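Local coordinates for protein putative transcriptional regulator MarR (Geobacillus stearothermophilus, PDB 2RDP) that probably binds DNA as a dimer through winged-helix domains and regulates transcription, at residues L48-L52 and G106-E111. Residues are numbered along the deposited sequence; the frame is centred on the assembly and turned at random. Where two conformers were deposited one is given.
Sequences LQWLL and GERIIE
Ile110 reaches from helix 104-124 to Leu48 and Leu52, two residues one turn apart on helix 42-54, and so joins the first helix of the MarR winged-helix domain to the long helix that follows the wing. The axes of segments 48-52 and 106-111 approach to 10.0 Å and cross at -103°, nearly perpendicular, and the two segments bury 296 Å² in all. With CG1 of Ile110 between the backbone N and the carbonyl carbon (chi1 52°) and the chain extended beyond it, CD1 rests against Leu52 and also reaches the backbone carbonyl O of Leu48 at 3.5 Å. CG2 presses on Leu48 CB at 3.3 Å, tighter than ordinary carbon contact, and also meets Leu48 CD1 at 3.7 Å; these two side chains run at a slant to each other. Ile110 and Leu52 instead pass alongside in opposite directions, with CD1 of Ile110 3.5 Å from Leu52 CB. No hydrogen bond links the segments, so the junction rests on apolar packing. Leu102 of strand 98-102 touches Leu48, Leu52 and Glu107, tying the wing to the same contact. On the opposite flank of helix 42-54, Trp50 meets the ring of Tyr22 of the second subunit. At the more exposed margin Leu52 and Glu107 cross at about a right angle: Leu52 CD1 lies 3.6 Å from Glu107 CG and 3.7 Å from Glu107 OE2.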
loop_
_atom_site.group_PDB
_atom_site.type_symbol
_atom_site.label_atom_id
_atom_site.label_comp_id
_atom_site.label_asym_id
_atom_site.label_seq_id
_atom_site.Cartn_x
_atom_site.Cartn_y
_atom_site.Cartn_z
ATOM N N LEU A 48 -13.135 -6.280 6.910
ATOM C CA LEU A 48 -14.427 -5.609 7.081
ATOM C C LEU A 48 -14.895 -4.837 5.847
ATOM O O LEU A 48 -16.061 -4.913 5.465
ATOM C CB LEU A 48 -14.396 -4.688 8.299
ATOM C CG LEU A 48 -14.259 -5.329 9.692
ATOM C CD1 LEU A 48 -13.982 -4.275 10.738
ATOM C CD2 LEU A 48 -15.479 -6.127 10.055
ATOM N N GLN A 49 -13.994 -4.078 5.245
ATOM C CA GLN A 49 -14.273 -3.392 4.000
ATOM C C GLN A 49 -14.677 -4.366 2.861
ATOM O O GLN A 49 -15.541 -4.042 2.075
ATOM C CB GLN A 49 -13.064 -2.514 3.643
ATOM C CG GLN A 49 -12.936 -2.123 2.158
ATOM C CD GLN A 49 -11.917 -2.960 1.342
ATOM O OE1 GLN A 49 -10.859 -3.352 1.854
ATOM N NE2 GLN A 49 -12.242 -3.205 0.048
ATOM N N TRP A 50 -14.067 -5.556 2.783
ATOM C CA TRP A 50 -14.465 -6.568 1.785
ATOM C C TRP A 50 -15.890 -7.059 2.028
ATOM O O TRP A 50 -16.657 -7.230 1.094
ATOM C CB TRP A 50 -13.495 -7.774 1.751
ATOM C CG TRP A 50 -12.277 -7.548 0.935
ATOM C CD1 TRP A 50 -10.974 -7.571 1.365
ATOM C CD2 TRP A 50 -12.228 -7.227 -0.456
ATOM N NE1 TRP A 50 -10.122 -7.290 0.335
ATOM C CE2 TRP A 50 -10.861 -7.071 -0.800
ATOM C CE3 TRP A 50 -13.209 -7.050 -1.456
ATOM C CZ2 TRP A 50 -10.444 -6.738 -2.108
ATOM C CZ3 TRP A 50 -12.795 -6.735 -2.755
ATOM C CH2 TRP A 50 -11.421 -6.592 -3.069
ATOM N N LEU A 51 -16.239 -7.289 3.285
ATOM C CA LEU A 51 -17.584 -7.701 3.647
ATOM C C LEU A 51 -18.619 -6.604 3.386
ATOM O O LEU A 51 -19.737 -6.888 2.950
ATOM C CB LEU A 51 -17.621 -8.116 5.119
ATOM C CG LEU A 51 -16.883 -9.410 5.484
ATOM C CD1 LEU A 51 -16.720 -9.493 6.981
ATOM C CD2 LEU A 51 -17.614 -10.614 4.935
ATOM N N LEU A 52 -18.256 -5.358 3.677
ATOM C CA LEU A 52 -19.119 -4.221 3.373
ATOM C C LEU A 52 -19.368 -4.140 1.859
ATOM O O LEU A 52 -20.513 -4.018 1.420
ATOM C CB LEU A 52 -18.512 -2.902 3.891
ATOM C CG LEU A 52 -19.305 -1.584 3.761
ATOM C CD1 LEU A 52 -20.473 -1.560 4.708
ATOM C CD2 LEU A 52 -18.403 -0.363 3.987
ATOM N N GLY A 106 -19.374 -3.993 13.569
ATOM C CA GLY A 106 -18.298 -3.947 12.598
ATOM C C GLY A 106 -18.543 -2.907 11.532
ATOM O O GLY A 106 -17.650 -2.114 11.212
ATOM N N GLU A 107 -19.752 -2.911 10.978
ATOM C CA GLU A 107 -20.146 -1.955 9.927
ATOM C C GLU A 107 -20.055 -0.503 10.378
ATOM O O GLU A 107 -19.579 0.337 9.643
ATOM C CB GLU A 107 -21.569 -2.223 9.429
ATOM C CG GLU A 107 -21.831 -1.600 8.077
ATOM C CD GLU A 107 -23.297 -1.509 7.747
ATOM O OE1 GLU A 107 -24.102 -1.717 8.675
ATOM O OE2 GLU A 107 -23.644 -1.201 6.572
ATOM N N ARG A 108 -20.507 -0.233 11.594
ATOM C CA ARG A 108 -20.482 1.110 12.147
ATOM C C ARG A 108 -19.053 1.654 12.129
ATOM O O ARG A 108 -18.823 2.745 11.612
ATOM C CB ARG A 108 -21.077 1.117 13.566
ATOM C CG ARG A 108 -22.263 2.031 13.729
ATOM C CD ARG A 108 -22.456 2.388 15.182
ATOM N NE ARG A 108 -23.671 1.806 15.752
ATOM C CZ ARG A 108 -24.813 2.481 15.917
ATOM N NH1 ARG A 108 -24.901 3.758 15.542
ATOM N NH2 ARG A 108 -25.872 1.885 16.451
ATOM N N ILE A 109 -18.104 0.871 12.651
ATOM C CA ILE A 109 -16.677 1.233 12.676
ATOM C C ILE A 109 -16.055 1.492 11.289
ATOM O O ILE A 109 -15.410 2.520 11.082
ATOM C CB ILE A 109 -15.838 0.150 13.421
ATOM C CG1 ILE A 109 -16.098 0.203 14.918
ATOM C CG2 ILE A 109 -14.338 0.345 13.199
ATOM C CD1 ILE A 109 -15.627 -1.021 15.614
ATOM N N ILE A 110 -16.228 0.573 10.345
ATOM C CA ILE A 110 -15.624 0.774 9.049
ATOM C C ILE A 110 -16.178 1.881 8.222
ATOM O O ILE A 110 -15.443 2.495 7.483
ATOM C CB ILE A 110 -15.618 -0.439 8.150
ATOM C CG1 ILE A 110 -17.006 -1.041 8.031
ATOM C CG2 ILE A 110 -14.511 -1.360 8.565
ATOM C CD1 ILE A 110 -17.106 -1.920 6.892
ATOM N N GLU A 111 -17.473 2.106 8.310
ATOM C CA GLU A 111 -18.086 3.270 7.698
ATOM C C GLU A 111 -17.488 4.567 8.236
ATOM O O GLU A 111 -17.356 5.558 7.514
ATOM C CB GLU A 111 -19.581 3.257 7.982
ATOM C CG GLU A 111 -20.305 2.125 7.264
ATOM C CD GLU A 111 -21.814 2.355 7.168
ATOM O OE1 GLU A 111 -22.487 2.700 8.197
ATOM O OE2 GLU A 111 -22.307 2.181 6.023
#